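Long-range contacts in DUF3845 domain-containing protein (Bacteroides thetaiotaomicron VPI-5482, PDB 3GF6), which is an all-beta bacterial lipoprotein of unknown function, its sequence family grouped with the C1q and TNF-like beta-sandwich domains: residues E38-D43 and L207-E212; K119-V124 and T171-I176. One frame throughout, in Å; residues are numbered along the deposited sequence. Where two conformers were deposited one is given.

Contact 1 of 2, residues E38-D43 and L207-E212; sequences EDYVLD and LRIDKE. With EDO (1,2-ethanediol), chain F.
Ile209 lies against one face of the Tyr40 ring. Its CB sits 4.0 Å from the ring centroid, a CH-pi contact over the face, while CG1 touches Tyr40 OH and CG2 touches CE2. Tyr40 CG takes the crowded position between the backbone N and the carbonyl carbon (chi1 74°). The ring lies alongside Ile209, with CE2 and CZ nearest its CB. Tyr40 OH is hydrogen-bonded to Lys64 O and Ser81 OG. The Arg208 guanidinium is met at its edge. Its NE donates to the syn lone pair of Asp210 OD1 at 2.8 Å, close to the guanidinium plane. This bond and the one from NH2 to Glu121 help fix the rotation of the group. Arg208 NH1 has an incidental third partner at the edge, O2 of a 1,2-ethanediol at 2.8 Å, probably from the crystallisation liquor. Val41 CG2 packs on Arg208 CG at 3.9 Å.

Past the strand pairing, Asp39 OD1 accepts the Lys211 backbone N at 2.8 Å, on the anti side of the carboxylate. One water joins OD1 to Lys211 NZ and Glu212 OE1. Another water donates to Asp39 OD2 and, weakly, to Asp210 OD1. Asp39 OD2 and Asp210 OD1 are 4.1 Å apart, so the water and the nearby arginine probably ease their repulsion.

The backbones pair antiparallel. Tyr40 and Ile209 exchange two hydrogen bonds, as do Leu42 and Leu207; Val41 and Arg208 form the non-hydrogen-bonded pair between them. Leu42, Leu207, Tyr40 and Ile209 share one sheet face. Leu42 and Leu207 meet Ile61 of strand 56-62, which belongs to the other sheet. Strand 203-219 runs between strand 40-46 and strand 112-123, where the backbones of Arg208 and Glu121, and of Asp210 and Lys119, are hydrogen-bonded.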
loop_
_atom_site.group_PDB
_atom_site.type_symbol
_atom_site.label_atom_id
_atom_site.label_comp_id
_atom_site.label_asym_id
_atom_site.label_seq_id
_atom_site.Cartn_x
_atom_site.Cartn_y
_atom_site.Cartn_z
ATOM N N GLU A 38 1.987 -17.254 -8.223
ATOM C CA GLU A 38 3.427 -17.128 -8.332
ATOM C C GLU A 38 3.831 -15.706 -7.971
ATOM O O GLU A 38 2.984 -14.789 -7.877
ATOM C CB GLU A 38 3.876 -17.451 -9.745
ATOM C CG GLU A 38 3.356 -16.538 -10.776
ATOM C CD GLU A 38 3.730 -16.979 -12.209
ATOM O OE1 GLU A 38 4.407 -18.004 -12.358
ATOM O OE2 GLU A 38 3.339 -16.291 -13.178
ATOM N N ASP A 39 5.124 -15.542 -7.731
ATOM C CA ASP A 39 5.663 -14.206 -7.465
ATOM C C ASP A 39 5.589 -13.367 -8.740
ATOM O O ASP A 39 5.654 -13.883 -9.873
ATOM C CB ASP A 39 7.155 -14.240 -7.120
ATOM C CG ASP A 39 7.503 -15.070 -5.894
ATOM O OD1 ASP A 39 6.660 -15.483 -5.081
ATOM O OD2 ASP A 39 8.716 -15.322 -5.774
ATOM N N TYR A 40 5.552 -12.058 -8.582
ATOM C CA TYR A 40 5.750 -11.172 -9.765
ATOM C C TYR A 40 6.541 -9.927 -9.393
ATOM O O TYR A 40 6.678 -9.616 -8.208
ATOM C CB TYR A 40 4.423 -10.835 -10.428
ATOM C CG TYR A 40 3.553 -9.837 -9.699
ATOM C CD1 TYR A 40 3.708 -8.472 -9.921
ATOM C CD2 TYR A 40 2.585 -10.253 -8.788
ATOM C CE1 TYR A 40 2.933 -7.554 -9.279
ATOM C CE2 TYR A 40 1.795 -9.345 -8.147
ATOM C CZ TYR A 40 1.989 -7.975 -8.375
ATOM O OH TYR A 40 1.198 -7.042 -7.744
ATOM N N VAL A 41 7.085 -9.246 -10.394
ATOM C CA VAL A 41 7.914 -8.093 -10.087
ATOM C C VAL A 41 7.469 -6.861 -10.879
ATOM O O VAL A 41 7.466 -6.887 -12.117
ATOM C CB VAL A 41 9.378 -8.410 -10.364
ATOM C CG1 VAL A 41 10.269 -7.187 -10.091
ATOM C CG2 VAL A 41 9.851 -9.630 -9.500
ATOM N N LEU A 42 7.058 -5.800 -10.176
ATOM C CA LEU A 42 6.885 -4.496 -10.809
ATOM C C LEU A 42 8.293 -3.910 -11.073
ATOM O O LEU A 42 9.130 -3.955 -10.164
ATOM C CB LEU A 42 6.068 -3.584 -9.888
ATOM C CG LEU A 42 5.930 -2.099 -10.203
ATOM C CD1 LEU A 42 5.419 -1.812 -11.652
ATOM C CD2 LEU A 42 5.000 -1.492 -9.116
ATOM N N ASP A 43 8.559 -3.354 -12.273
ATOM C CA ASP A 43 9.907 -2.868 -12.654
ATOM C C ASP A 43 9.663 -1.619 -13.535
ATOM O O ASP A 43 9.228 -1.745 -14.671
ATOM C CB ASP A 43 10.626 -3.977 -13.429
ATOM C CG ASP A 43 12.067 -3.699 -13.701
ATOM O OD1 ASP A 43 12.467 -2.529 -13.656
ATOM O OD2 ASP A 43 12.789 -4.685 -14.010
ATOM N N LEU A 207 9.656 -3.829 -7.377
ATOM C CA LEU A 207 8.878 -4.252 -6.243
ATOM C C LEU A 207 8.451 -5.678 -6.547
ATOM O O LEU A 207 7.589 -5.893 -7.425
ATOM C CB LEU A 207 7.646 -3.358 -5.985
ATOM C CG LEU A 207 6.790 -3.723 -4.750
ATOM C CD1 LEU A 207 7.631 -3.402 -3.477
ATOM C CD2 LEU A 207 5.453 -3.016 -4.704
ATOM N N ARG A 208 9.033 -6.631 -5.822
ATOM C CA ARG A 208 8.549 -8.035 -5.863
ATOM C C ARG A 208 7.378 -8.239 -4.925
ATOM O O ARG A 208 7.434 -7.866 -3.752
ATOM C CB ARG A 208 9.654 -9.022 -5.550
ATOM C CG ARG A 208 9.197 -10.479 -5.713
ATOM C CD ARG A 208 10.281 -11.474 -5.415
ATOM N NE ARG A 208 10.758 -11.415 -4.044
ATOM C CZ ARG A 208 11.921 -10.890 -3.639
ATOM N NH1 ARG A 208 12.772 -10.327 -4.498
ATOM N NH2 ARG A 208 12.233 -10.926 -2.347
ATOM N N ILE A 209 6.282 -8.800 -5.451
ATOM C CA ILE A 209 5.141 -9.205 -4.634
ATOM C C ILE A 209 5.192 -10.737 -4.671
ATOM O O ILE A 209 5.092 -11.361 -5.762
ATOM C CB ILE A 209 3.807 -8.704 -5.189
ATOM C CG1 ILE A 209 3.775 -7.170 -5.172
ATOM C CG2 ILE A 209 2.610 -9.359 -4.439
ATOM C CD1 ILE A 209 3.840 -6.512 -3.731
ATOM N N ASP A 210 5.413 -11.317 -3.490
ATOM C CA ASP A 210 5.559 -12.768 -3.362
ATOM C C ASP A 210 4.188 -13.413 -3.473
ATOM O O ASP A 210 3.139 -12.827 -3.125
ATOM C CB ASP A 210 6.228 -13.178 -2.052
ATOM C CG ASP A 210 7.737 -12.871 -2.016
ATOM O OD1 ASP A 210 8.301 -12.328 -2.959
ATOM O OD2 ASP A 210 8.368 -13.162 -0.994
ATOM N N LYS A 211 4.212 -14.661 -3.899
ATOM C CA LYS A 211 2.992 -15.426 -4.167
ATOM C C LYS A 211 2.087 -15.598 -2.943
ATOM O O LYS A 211 0.907 -15.814 -3.103
ATOM C CB LYS A 211 3.350 -16.784 -4.782
ATOM C CG LYS A 211 3.758 -17.849 -3.831
ATOM C CD LYS A 211 4.213 -19.120 -4.577
ATOM C CE LYS A 211 5.693 -19.382 -4.412
ATOM N NZ LYS A 211 6.068 -19.635 -2.979
ATOM N N GLU A 212 2.642 -15.491 -1.729
ATOM C CA GLU A 212 1.872 -15.601 -0.499
ATOM C C GLU A 212 0.955 -14.389 -0.251
ATOM O O GLU A 212 0.069 -14.460 0.573
ATOM C CB GLU A 212 2.794 -15.742 0.718
ATOM C CG GLU A 212 3.565 -17.062 0.812
ATOM C CD GLU A 212 4.803 -17.155 -0.056
ATOM O OE1 GLU A 212 5.246 -16.195 -0.727
ATOM O OE2 GLU A 212 5.339 -18.258 -0.083
HETATM C C1 EDO F . 15.015 -9.038 -7.532
HETATM O O1 EDO F . 15.247 -9.596 -6.224
HETATM C C2 EDO F . 13.518 -8.837 -7.727
HETATM O O2 EDO F . 12.788 -10.013 -7.327
HETATM O O HOH W 1 7.293 -16.743 -2.745
HETATM O O HOH W 2 10.245 -14.802 -3.509
#

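Contact 2 of 2, residues K119-V124 and T171-I176; sequences KGELLV and TCTFDI
Gly120 and Phe174 form a hydrogen-bonded pair, with Gly120 N donating to Phe174 O at 3.0 Å and Phe174 N to Gly120 O. Leu122 and Cys172 exchange a second such pair of bonds. Lys119 with Asp175, Glu121 with Thr173 and Leu123 with Thr171 are the non-hydrogen-bonded pairs.

The aromatic contact is between Phe174 and the glycine backbone. With chi1 at 47°, CG stands between its own backbone N and carbonyl carbon. Gly120 O stands over the centre of the Phe174 ring, 3.5 Å above its plane. Gly120 CA makes a CH-pi contact over the same face, 4.0 Å from the ring centroid. A CB on Gly120 would sit tight against Phe174 CZ and, at these backbone angles, be jammed against the carbonyl O of Lys119. An alanine in place of Phe174 would probably uncover the Gly120 backbone and open a gap beside Leu118 and Leu162, which the ring also touches.

The polar side-chain contacts lie on the other face. Lys119 CD is 3.5 Å from Asp175 OD2. In the conformer given, Lys119 NZ is 4.1 Å from Asp175 OD2, beyond a salt bridge, and donates to a water that donates to Phe174 O. Firmer partners are Asp210 for this lysine and Arg117 for Asp175. Glu121 is extended, and its OE2 comes 3.2 Å from Thr171 CB, while OE1 pairs with Arg208. A second water pairs with Thr173 OG1 at 2.8 Å and only weakly with Glu121 OE1.

Apolar packing adds Leu123 CG on Thr171 CG2, at 3.8 Å. On the Phe174 side, Leu122 and Cys172 meet Ile131 of strand 129-139 in the other sheet. This is antiparallel pairing in an all-beta fold, one face toward a second sheet and one bearing mostly charged and hydroxyl groups, as in a beta-sandwich.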
loop_
_atom_site.group_PDB
_atom_site.type_symbol
_atom_site.label_atom_id
_atom_site.label_comp_id
_atom_site.label_asym_id
_atom_site.label_seq_id
_atom_site.Cartn_x
_atom_site.Cartn_y
_atom_site.Cartn_z
ATOM N N LYS A 119 3.686 -9.651 1.262
ATOM C CA LYS A 119 5.013 -10.236 1.365
ATOM C C LYS A 119 5.742 -9.931 0.084
ATOM O O LYS A 119 5.174 -10.077 -0.983
ATOM C CB LYS A 119 4.930 -11.766 1.597
ATOM C CG LYS A 119 6.283 -12.492 1.641
ATOM C CD LYS A 119 6.097 -13.971 2.002
ATOM C CE LYS A 119 7.366 -14.808 1.855
ATOM N NZ LYS A 119 8.599 -14.014 2.079
ATOM N N GLY A 120 6.987 -9.509 0.200
ATOM C CA GLY A 120 7.759 -9.104 -0.968
ATOM C C GLY A 120 8.960 -8.246 -0.662
ATOM O O GLY A 120 9.478 -8.278 0.432
ATOM N N GLU A 121 9.430 -7.512 -1.664
ATOM C CA GLU A 121 10.641 -6.703 -1.498
ATOM C C GLU A 121 10.661 -5.496 -2.402
ATOM O O GLU A 121 10.346 -5.586 -3.587
ATOM C CB GLU A 121 11.906 -7.547 -1.708
ATOM C CG GLU A 121 13.184 -6.819 -1.356
ATOM C CD GLU A 121 14.428 -7.628 -1.641
ATOM O OE1 GLU A 121 14.309 -8.815 -2.000
ATOM O OE2 GLU A 121 15.535 -7.065 -1.522
ATOM N N LEU A 122 11.003 -4.347 -1.815
ATOM C CA LEU A 122 11.303 -3.130 -2.557
ATOM C C LEU A 122 12.813 -3.056 -2.752
ATOM O O LEU A 122 13.569 -3.211 -1.804
ATOM C CB LEU A 122 10.827 -1.897 -1.781
ATOM C CG LEU A 122 11.102 -0.517 -2.390
ATOM C CD1 LEU A 122 10.366 -0.274 -3.710
ATOM C CD2 LEU A 122 10.742 0.558 -1.354
ATOM N N LEU A 123 13.222 -2.845 -4.002
ATOM C CA LEU A 123 14.633 -2.628 -4.355
ATOM C C LEU A 123 14.835 -1.419 -5.254
ATOM O O LEU A 123 14.304 -1.394 -6.385
ATOM C CB LEU A 123 15.221 -3.841 -5.118
ATOM C CG LEU A 123 15.028 -5.223 -4.516
ATOM C CD1 LEU A 123 13.674 -5.800 -4.977
ATOM C CD2 LEU A 123 16.234 -6.192 -4.878
ATOM N N VAL A 124 15.674 -0.467 -4.804
ATOM C CA VAL A 124 16.265 0.525 -5.722
ATOM C C VAL A 124 17.386 -0.091 -6.524
ATOM O O VAL A 124 17.984 -1.094 -6.098
ATOM C CB VAL A 124 16.857 1.782 -5.004
ATOM C CG1 VAL A 124 15.960 2.229 -3.926
ATOM C CG2 VAL A 124 18.254 1.498 -4.450
ATOM N N THR A 171 17.192 -1.810 -0.124
ATOM C CA THR A 171 16.128 -2.805 -0.162
ATOM C C THR A 171 15.350 -2.849 1.134
ATOM O O THR A 171 15.873 -2.514 2.207
ATOM C CB THR A 171 16.658 -4.243 -0.463
ATOM O OG1 THR A 171 17.462 -4.717 0.620
ATOM C CG2 THR A 171 17.479 -4.262 -1.718
ATOM N N CYS A 172 14.081 -3.203 1.019
ATOM C CA CYS A 172 13.242 -3.449 2.162
ATOM C C CYS A 172 12.436 -4.704 1.861
ATOM O O CYS A 172 11.631 -4.714 0.899
ATOM C CB CYS A 172 12.316 -2.260 2.437
ATOM S SG CYS A 172 11.291 -2.473 3.926
ATOM N N THR A 173 12.636 -5.730 2.704
ATOM C CA THR A 173 12.025 -7.058 2.548
ATOM C C THR A 173 10.985 -7.197 3.627
ATOM O O THR A 173 11.302 -7.044 4.817
ATOM C CB THR A 173 13.102 -8.152 2.672
ATOM O OG1 THR A 173 14.152 -7.871 1.743
ATOM C CG2 THR A 173 12.551 -9.551 2.437
ATOM N N PHE A 174 9.737 -7.450 3.227
ATOM C CA PHE A 174 8.609 -7.386 4.167
ATOM C C PHE A 174 7.706 -8.603 4.099
ATOM O O PHE A 174 7.617 -9.273 3.075
ATOM C CB PHE A 174 7.760 -6.109 3.913
ATOM C CG PHE A 174 7.426 -5.883 2.460
ATOM C CD1 PHE A 174 6.318 -6.472 1.896
ATOM C CD2 PHE A 174 8.254 -5.101 1.656
ATOM C CE1 PHE A 174 6.031 -6.320 0.541
ATOM C CE2 PHE A 174 7.957 -4.894 0.299
ATOM C CZ PHE A 174 6.849 -5.513 -0.258
ATOM N N ASP A 175 7.013 -8.878 5.207
ATOM C CA ASP A 175 6.040 -9.951 5.268
ATOM C C ASP A 175 5.122 -9.624 6.438
ATOM O O ASP A 175 5.418 -9.962 7.584
ATOM C CB ASP A 175 6.734 -11.305 5.458
ATOM C CG ASP A 175 5.765 -12.497 5.352
ATOM O OD1 ASP A 175 4.546 -12.266 5.176
ATOM O OD2 ASP A 175 6.230 -13.676 5.437
ATOM N N ILE A 176 4.057 -8.884 6.145
ATOM C CA ILE A 176 3.147 -8.355 7.163
ATOM C C ILE A 176 1.771 -8.958 6.949
ATOM O O ILE A 176 1.370 -9.343 5.826
ATOM C CB ILE A 176 3.075 -6.781 7.186
ATOM C CG1 ILE A 176 2.552 -6.251 5.839
ATOM C CG2 ILE A 176 4.444 -6.232 7.569
ATOM C CD1 ILE A 176 2.081 -4.804 5.819
HETATM O O HOH W 3 9.586 -11.160 2.252
HETATM O O HOH W 4 15.519 -10.159 0.932
#

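How the contacts relate
Contact 1 and contact 2 have centres about 10 Å apart and belong to the same antiparallel sheet. The strands lie side by side in the order 40-46, 203-219, 112-123 and 171-183. The two inner strands are neighbours, so the contacts join directly. Two salt bridges cross this seam: Arg208 NH2 to Glu121 OE1 and, in the lysine conformer given, Lys119 NZ to Asp210 OD2. Leu207 packs on the backbone of Glu121. Along the chain, contact 2 is nested within the loop that contact 1 closes. Residues from early and late in the sequence are thus brought together beside a pairing formed by residues lying between them in sequence, making one continuous sheet of the all-beta fold.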